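Local coordinates for PKS_KS domain-containing protein (Photorhabdus luminescens subsp. laumondii, PDB 6SMO) that probably acts as a 3-oxoacyl-[acyl-carrier-protein] synthase, a ketosynthase of the thiolase-like superfamily that binds a poly-oxo acyl chain in its pocket, at residues 109-114 against 266-271; 361-366 against 375-380. All blocks are in the same frame, centred on the assembly; numbering follows the deposited sequence.

Contact 1: residues 109-114 against 266-271; sequences QDANLR and ILILES
Ala111 and Leu113, at the Schellman-type end of helix 95-111, pack on Ile268 of strand 263-271, joining an outer helical layer of the thiolase fold to the sheet of its N-terminal half. The CA atoms of Ala111 and Ile268 lie 6.8 Å apart, and the closest contacts are apolar. Ala111 directs its methyl at the strand, where CB meets both branches of Ile268: CG2 at 3.9 Å and CG1 at 4.0 Å. With CG2 anti to the backbone N and CG1 beside it (chi1 -54°), Ile268 opens its fork toward the helix end. Leu113 comes from beyond the helix and runs alongside Ile268 in the opposite direction; its CD1 touches CG2 of Ile268 at 3.6 Å, so that CG2 meets both Ala111 CB and Leu113 CD1. Leu113 CD1 also edges toward Glu270 OE2, at 4.4 Å.

The backbone turn makes this possible. Asn112 has positive phi (67°), and Leu113 N returns to Met108 O while Asn112 N makes a weak bond to Gln109 O, which swings Leu113 back over the sheet, where it also touches Ile212. Ile268 in turn reaches Ala107 and Met108 on the preceding part of the helix. On the other face of strand 263-271, Leu269 packs on helix 193-206. A polar cluster flanks the apolar patch: Arg278 NH2 pairs with Glu270 OE2 and bonds to Ala111 O, bridging the strand to the helix end, while Thr32 OG1 bonds to that same carboxylate oxygen and to Ile268 O.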
ATOM      1  N   GLN B 109     -18.303  -9.220  17.444  1.00 44.28           N
ATOM      2  CA  GLN B 109     -18.941 -10.044  18.510  1.00 45.03           C
ATOM      3  C   GLN B 109     -18.142  -9.905  19.812  1.00 44.05           C
ATOM      4  O   GLN B 109     -18.776  -9.841  20.883  1.00 43.08           O
ATOM      5  CB  GLN B 109     -19.055 -11.508  18.079  1.00 46.73           C
ATOM      6  CG  GLN B 109     -20.199 -11.767  17.108  1.00 48.22           C
ATOM      7  CD  GLN B 109     -20.289 -13.210  16.673  1.00 49.39           C
ATOM      8  OE1 GLN B 109     -19.598 -14.083  17.192  1.00 51.66           O
ATOM      9  NE2 GLN B 109     -21.154 -13.471  15.706  1.00 50.07           N
ATOM     10  N   ASP B 110     -16.809  -9.855  19.720  1.00 43.33           N
ATOM     11  CA  ASP B 110     -15.887  -9.709  20.881  1.00 43.22           C
ATOM     12  C   ASP B 110     -16.076  -8.324  21.515  1.00 43.41           C
ATOM     13  O   ASP B 110     -16.062  -8.244  22.759  1.00 43.71           O
ATOM     14  CB  ASP B 110     -14.430  -9.933  20.470  1.00 42.61           C
ATOM     15  CG  ASP B 110     -13.453  -9.941  21.634  1.00 42.34           C
ATOM     16  OD1 ASP B 110     -13.855 -10.362  22.738  1.00 42.30           O
ATOM     17  OD2 ASP B 110     -12.295  -9.525  21.428  1.00 41.90           O
ATOM     18  N   ALA B 111     -16.248  -7.284  20.689  1.00 43.56           N
ATOM     19  CA  ALA B 111     -16.441  -5.875  21.110  1.00 43.99           C
ATOM     20  C   ALA B 111     -17.825  -5.686  21.744  1.00 45.39           C
ATOM     21  O   ALA B 111     -17.987  -4.717  22.512  1.00 45.32           O
ATOM     22  CB  ALA B 111     -16.261  -4.951  19.929  1.00 43.55           C
ATOM     23  N   ASN B 112     -18.780  -6.565  21.418  1.00 46.90           N
ATOM     24  CA  ASN B 112     -20.191  -6.515  21.890  1.00 48.87           C
ATOM     25  C   ASN B 112     -20.864  -5.272  21.292  1.00 50.31           C
ATOM     26  O   ASN B 112     -21.501  -4.512  22.050  1.00 50.75           O
ATOM     27  CB  ASN B 112     -20.282  -6.560  23.420  1.00 48.83           C
ATOM     28  CG  ASN B 112     -21.681  -6.838  23.932  1.00 49.09           C
ATOM     29  OD1 ASN B 112     -22.532  -7.338  23.199  1.00 48.59           O
ATOM     30  ND2 ASN B 112     -21.928  -6.516  25.191  1.00 49.17           N
ATOM     31  N   LEU B 113     -20.715  -5.081  19.977  1.00 51.82           N
ATOM     32  CA  LEU B 113     -21.351  -3.983  19.199  1.00 54.03           C
ATOM     33  C   LEU B 113     -22.575  -4.538  18.461  1.00 56.19           C
ATOM     34  O   LEU B 113     -22.469  -5.639  17.884  1.00 57.21           O
ATOM     35  CB  LEU B 113     -20.336  -3.395  18.214  1.00 53.19           C
ATOM     36  CG  LEU B 113     -19.316  -2.426  18.811  1.00 52.73           C
ATOM     37  CD1 LEU B 113     -18.180  -2.168  17.832  1.00 52.18           C
ATOM     38  CD2 LEU B 113     -19.976  -1.115  19.214  1.00 53.05           C
ATOM     39  N   ARG B 114     -23.683  -3.793  18.481  1.00 58.99           N
ATOM     40  CA  ARG B 114     -24.967  -4.159  17.824  1.00 61.59           C
ATOM     41  C   ARG B 114     -25.599  -2.898  17.239  1.00 62.54           C
ATOM     42  O   ARG B 114     -25.327  -1.796  17.711  1.00 62.77           O
ATOM     43  CB  ARG B 114     -25.891  -4.871  18.820  1.00 63.74           C
ATOM     44  CG  ARG B 114     -26.117  -4.128  20.129  1.00 65.31           C
ATOM     45  CD  ARG B 114     -26.481  -5.071  21.263  1.00 66.62           C
ATOM     46  NE  ARG B 114     -26.566  -4.391  22.552  1.00 68.22           N
ATOM     47  CZ  ARG B 114     -27.680  -3.917  23.110  1.00 69.31           C
ATOM     48  NH1 ARG B 114     -27.617  -3.319  24.290  1.00 69.55           N
ATOM     49  NH2 ARG B 114     -28.851  -4.037  22.504  1.00 69.91           N
ATOM     50  N   ILE B 266      -8.093  -8.206  12.674  1.00 32.16           N
ATOM     51  CA  ILE B 266      -9.081  -7.088  12.754  1.00 32.57           C
ATOM     52  C   ILE B 266      -9.157  -6.612  14.209  1.00 33.24           C
ATOM     53  O   ILE B 266      -9.437  -7.449  15.091  1.00 33.62           O
ATOM     54  CB  ILE B 266     -10.462  -7.515  12.214  1.00 32.73           C
ATOM     55  CG1 ILE B 266     -10.407  -7.921  10.737  1.00 32.67           C
ATOM     56  CG2 ILE B 266     -11.501  -6.426  12.455  1.00 32.86           C
ATOM     57  CD1 ILE B 266     -10.100  -6.788   9.781  1.00 32.63           C
ATOM     58  N   LEU B 267      -8.907  -5.318  14.433  1.00 33.56           N
ATOM     59  CA  LEU B 267      -9.037  -4.637  15.748  1.00 34.26           C
ATOM     60  C   LEU B 267     -10.197  -3.639  15.672  1.00 34.67           C
ATOM     61  O   LEU B 267     -10.201  -2.812  14.739  1.00 34.34           O
ATOM     62  CB  LEU B 267      -7.725  -3.916  16.082  1.00 34.39           C
ATOM     63  CG  LEU B 267      -6.544  -4.809  16.461  1.00 34.60           C
ATOM     64  CD1 LEU B 267      -5.840  -5.350  15.225  1.00 34.66           C
ATOM     65  CD2 LEU B 267      -5.558  -4.051  17.337  1.00 34.67           C
ATOM     66  N   ILE B 268     -11.142  -3.719  16.615  1.00 35.29           N
ATOM     67  CA  ILE B 268     -12.225  -2.707  16.796  1.00 35.64           C
ATOM     68  C   ILE B 268     -11.662  -1.573  17.660  1.00 35.76           C
ATOM     69  O   ILE B 268     -11.649  -1.720  18.898  1.00 35.64           O
ATOM     70  CB  ILE B 268     -13.495  -3.330  17.414  1.00 36.07           C
ATOM     71  CG1 ILE B 268     -13.988  -4.547  16.625  1.00 36.35           C
ATOM     72  CG2 ILE B 268     -14.590  -2.283  17.569  1.00 36.28           C
ATOM     73  CD1 ILE B 268     -14.309  -4.270  15.170  1.00 36.22           C
ATOM     74  N   LEU B 269     -11.192  -0.499  17.017  1.00 35.88           N
ATOM     75  CA  LEU B 269     -10.725   0.744  17.685  1.00 36.02           C
ATOM     76  C   LEU B 269     -11.932   1.662  17.898  1.00 36.67           C
ATOM     77  O   LEU B 269     -12.771   1.749  16.982  1.00 35.80           O
ATOM     78  CB  LEU B 269      -9.665   1.436  16.819  1.00 35.76           C
ATOM     79  CG  LEU B 269      -8.541   0.551  16.282  1.00 35.63           C
ATOM     80  CD1 LEU B 269      -7.528   1.384  15.513  1.00 35.69           C
ATOM     81  CD2 LEU B 269      -7.854  -0.215  17.400  1.00 35.67           C
ATOM     82  N   GLU B 270     -12.024   2.312  19.061  1.00 37.70           N
ATOM     83  CA  GLU B 270     -13.060   3.343  19.337  1.00 38.90           C
ATOM     84  C   GLU B 270     -12.568   4.313  20.416  1.00 39.37           C
ATOM     85  O   GLU B 270     -11.533   4.031  21.053  1.00 38.65           O
ATOM     86  CB  GLU B 270     -14.396   2.695  19.709  1.00 39.76           C
ATOM     87  CG  GLU B 270     -14.333   1.723  20.874  1.00 40.05           C
ATOM     88  CD  GLU B 270     -15.680   1.103  21.212  1.00 40.85           C
ATOM     89  OE1 GLU B 270     -16.545   1.823  21.748  1.00 41.05           O
ATOM     90  OE2 GLU B 270     -15.866  -0.095  20.922  1.00 41.05           O
ATOM     91  N   SER B 271     -13.292   5.424  20.581  1.00 40.36           N
ATOM     92  CA  SER B 271     -13.018   6.512  21.556  1.00 41.77           C
ATOM     93  C   SER B 271     -13.086   5.960  22.984  1.00 42.76           C
ATOM     94  O   SER B 271     -13.887   5.035  23.224  1.00 42.64           O
ATOM     95  CB  SER B 271     -13.984   7.654  21.362  1.00 42.49           C
ATOM     96  OG  SER B 271     -13.739   8.697  22.292  1.00 43.50           O
TER

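Contact 2: residues 361-366 against 375-380; sequences NSLKSM and NAIESV
The chain from Leu363 into the short helix 364-367 passes beside helix 372-388, with the CA atoms of Leu363 and Glu378 6.3 Å apart. Leu363 turns its side chain to the helix: with CG anti to the backbone N (chi1 -162°), CD2 reaches CG2 of Ile377 at 3.8 Å, the two side chains crossing at about a right angle. Its CB lies 3.6 Å from CG of Glu378, so the apolar stem of the glutamate slides along the leucine before its carboxylate passes on to Lys364. Phe47, on helix 44-53, touches both Leu363 and Ile377.

Lys364 extends as far as CE and then bends (chi4 69°), bringing NZ to Glu378 OE2 at 2.7 Å in a salt bridge that uses the syn lone pair of the oxygen. A water closes the ring on the other carboxylate oxygen: it accepts from Lys364 NZ at 2.9 Å and donates to Glu378 OE1 and, at 2.7 Å, to Asn375 OD1. NZ thus holds Glu378, the water and His332 O, its strongest partner. At the entry to the short helix, Ser365 OG bonds to Ser362 O at 3.0 Å, bracing the turn from which Lys364 springs.

Lys364 touches His369, a residue of the ligand pocket, and its side chain is about 7 Å from the bound poly-oxo chain; Asn375 ND2 bonds to Cys191 O, in the same pocket. The buried lysine-glutamate pair is consistent with that of related ketosynthases, and here its three-point grip and shared water fix the lysine and tie a second-shell network to the residues lining the acyl site.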
ATOM      1  N   ASN B 361      10.201  -9.727  20.800  1.00 34.83           N
ATOM      2  CA  ASN B 361       9.763 -11.002  20.167  1.00 34.58           C
ATOM      3  C   ASN B 361       9.280 -10.761  18.733  1.00 34.45           C
ATOM      4  O   ASN B 361       9.032  -9.596  18.363  1.00 34.78           O
ATOM      5  CB  ASN B 361       8.690 -11.722  20.991  1.00 34.22           C
ATOM      6  CG  ASN B 361       7.452 -10.889  21.251  1.00 33.92           C
ATOM      7  OD1 ASN B 361       7.321  -9.776  20.746  1.00 33.49           O
ATOM      8  ND2 ASN B 361       6.535 -11.423  22.041  1.00 33.79           N
ATOM      9  N   SER B 362       9.172 -11.852  17.967  1.00 34.12           N
ATOM     10  CA  SER B 362       8.598 -11.916  16.599  1.00 33.65           C
ATOM     11  C   SER B 362       7.603 -13.081  16.534  1.00 33.65           C
ATOM     12  O   SER B 362       8.008 -14.214  16.860  1.00 34.01           O
ATOM     13  CB  SER B 362       9.683 -12.068  15.566  1.00 33.70           C
ATOM     14  OG  SER B 362       9.130 -12.198  14.265  1.00 33.33           O
ATOM     15  N   LEU B 363       6.357 -12.809  16.134  1.00 33.41           N
ATOM     16  CA  LEU B 363       5.284 -13.831  16.004  1.00 33.50           C
ATOM     17  C   LEU B 363       5.513 -14.660  14.733  1.00 33.29           C
ATOM     18  O   LEU B 363       4.971 -15.779  14.659  1.00 33.18           O
ATOM     19  CB  LEU B 363       3.918 -13.140  15.965  1.00 33.64           C
ATOM     20  CG  LEU B 363       2.719 -14.041  16.261  1.00 34.12           C
ATOM     21  CD1 LEU B 363       2.621 -14.340  17.749  1.00 34.64           C
ATOM     22  CD2 LEU B 363       1.428 -13.415  15.759  1.00 34.20           C
ATOM     23  N   LYS B 364       6.294 -14.133  13.783  1.00 33.27           N
ATOM     24  CA  LYS B 364       6.558 -14.758  12.457  1.00 33.52           C
ATOM     25  C   LYS B 364       7.360 -16.059  12.617  1.00 34.03           C
ATOM     26  O   LYS B 364       7.460 -16.800  11.620  1.00 34.48           O
ATOM     27  CB  LYS B 364       7.295 -13.779  11.538  1.00 33.25           C
ATOM     28  CG  LYS B 364       6.496 -12.551  11.120  1.00 32.99           C
ATOM     29  CD  LYS B 364       7.237 -11.661  10.144  1.00 32.87           C
ATOM     30  CE  LYS B 364       6.458 -10.432   9.724  1.00 32.80           C
ATOM     31  NZ  LYS B 364       6.309  -9.459  10.831  1.00 32.62           N
ATOM     32  N   SER B 365       7.912 -16.328  13.806  1.00 34.36           N
ATOM     33  CA  SER B 365       8.604 -17.599  14.151  1.00 34.35           C
ATOM     34  C   SER B 365       7.594 -18.754  14.217  1.00 34.42           C
ATOM     35  O   SER B 365       8.001 -19.904  13.955  1.00 34.82           O
ATOM     36  CB  SER B 365       9.371 -17.474  15.443  1.00 34.84           C
ATOM     37  OG  SER B 365       8.508 -17.148  16.521  1.00 35.11           O
ATOM     38  N   MET B 366       6.338 -18.456  14.569  1.00 33.49           N
ATOM     39  CA  MET B 366       5.226 -19.440  14.679  1.00 33.19           C
ATOM     40  C   MET B 366       4.284 -19.313  13.475  1.00 32.83           C
ATOM     41  O   MET B 366       3.913 -20.360  12.908  1.00 32.66           O
ATOM     42  CB  MET B 366       4.428 -19.211  15.968  1.00 33.02           C
ATOM     43  CG  MET B 366       5.272 -19.318  17.222  1.00 33.07           C
ATOM     44  SD  MET B 366       4.295 -19.178  18.738  1.00 33.22           S
ATOM     45  CE  MET B 366       4.683 -17.500  19.233  1.00 33.14           C
ATOM     46  N   ASN B 375       1.162  -7.604  10.326  1.00 30.07           N
ATOM     47  CA  ASN B 375       1.115  -6.446  11.255  1.00 29.81           C
ATOM     48  C   ASN B 375      -0.129  -6.522  12.140  1.00 29.60           C
ATOM     49  O   ASN B 375       0.009  -6.330  13.338  1.00 29.23           O
ATOM     50  CB  ASN B 375       1.051  -5.120  10.505  1.00 30.15           C
ATOM     51  CG  ASN B 375       2.206  -4.933   9.556  1.00 30.53           C
ATOM     52  OD1 ASN B 375       3.298  -5.423   9.809  1.00 30.98           O
ATOM     53  ND2 ASN B 375       1.976  -4.218   8.474  1.00 30.72           N
ATOM     54  N   ALA B 376      -1.281  -6.805  11.537  1.00 29.45           N
ATOM     55  CA  ALA B 376      -2.610  -6.876  12.190  1.00 29.65           C
ATOM     56  C   ALA B 376      -2.661  -8.067  13.155  1.00 29.67           C
ATOM     57  O   ALA B 376      -3.121  -7.875  14.296  1.00 29.67           O
ATOM     58  CB  ALA B 376      -3.695  -6.967  11.146  1.00 29.76           C
ATOM     59  N   ILE B 377      -2.206  -9.245  12.712  1.00 29.86           N
ATOM     60  CA  ILE B 377      -2.207 -10.508  13.514  1.00 30.14           C
ATOM     61  C   ILE B 377      -1.316 -10.306  14.749  1.00 30.47           C
ATOM     62  O   ILE B 377      -1.731 -10.724  15.848  1.00 30.73           O
ATOM     63  CB  ILE B 377      -1.764 -11.719  12.664  1.00 29.81           C
ATOM     64  CG1 ILE B 377      -2.742 -12.002  11.520  1.00 29.62           C
ATOM     65  CG2 ILE B 377      -1.567 -12.953  13.535  1.00 29.80           C
ATOM     66  CD1 ILE B 377      -2.151 -12.814  10.390  1.00 29.62           C
ATOM     67  N   GLU B 378      -0.142  -9.691  14.570  1.00 30.90           N
ATOM     68  CA  GLU B 378       0.813  -9.359  15.664  1.00 31.21           C
ATOM     69  C   GLU B 378       0.213  -8.273  16.566  1.00 30.96           C
ATOM     70  O   GLU B 378       0.495  -8.300  17.777  1.00 31.31           O
ATOM     71  CB  GLU B 378       2.157  -8.903  15.095  1.00 31.98           C
ATOM     72  CG  GLU B 378       2.993 -10.031  14.521  1.00 32.88           C
ATOM     73  CD  GLU B 378       4.139  -9.582  13.630  1.00 33.79           C
ATOM     74  OE1 GLU B 378       4.797  -8.578  13.971  1.00 35.11           O
ATOM     75  OE2 GLU B 378       4.369 -10.237  12.591  1.00 34.21           O
ATOM     76  N   SER B 379      -0.566  -7.348  15.993  1.00 30.57           N
ATOM     77  CA  SER B 379      -1.295  -6.273  16.721  1.00 30.46           C
ATOM     78  C   SER B 379      -2.407  -6.881  17.587  1.00 30.57           C
ATOM     79  O   SER B 379      -2.632  -6.361  18.697  1.00 31.18           O
ATOM     80  CB  SER B 379      -1.840  -5.226  15.778  1.00 30.31           C
ATOM     81  OG  SER B 379      -0.822  -4.318  15.386  1.00 30.20           O
ATOM     82  N   VAL B 380      -3.079  -7.930  17.096  1.00 30.31           N
ATOM     83  CA  VAL B 380      -4.098  -8.707  17.867  1.00 30.24           C
ATOM     84  C   VAL B 380      -3.384  -9.427  19.018  1.00 30.47           C
ATOM     85  O   VAL B 380      -3.883  -9.356  20.158  1.00 30.74           O
ATOM     86  CB  VAL B 380      -4.875  -9.694  16.971  1.00 29.92           C
ATOM     87  CG1 VAL B 380      -5.663 -10.710  17.785  1.00 29.90           C
ATOM     88  CG2 VAL B 380      -5.797  -8.968  16.001  1.00 29.89           C
TER
HETATM   89  O   HOH W   1       4.793  -7.019  11.469  1.00 24.04           O

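From the N terminus, the chain leaves helix 95-111, travels through 151 residues that include strand 212-219 and helix 193-206, and returns on strand 263-271, where contact 1 closes this long loop. Contact 2 opens later, in the C-terminal half, and closes a short one: only eight residues separate 361-366 from 375-380. The two loops follow in series, neither nested nor crossed. Their centres are 20 Å apart, yet they meet through the sheet: strand 263-271 carries contact 1 on its outer face, while from the inner face Leu267 packs on Val380 of helix 372-388. Outer helix, sheet and buried central helix beside the acyl pocket are thereby stacked in succession.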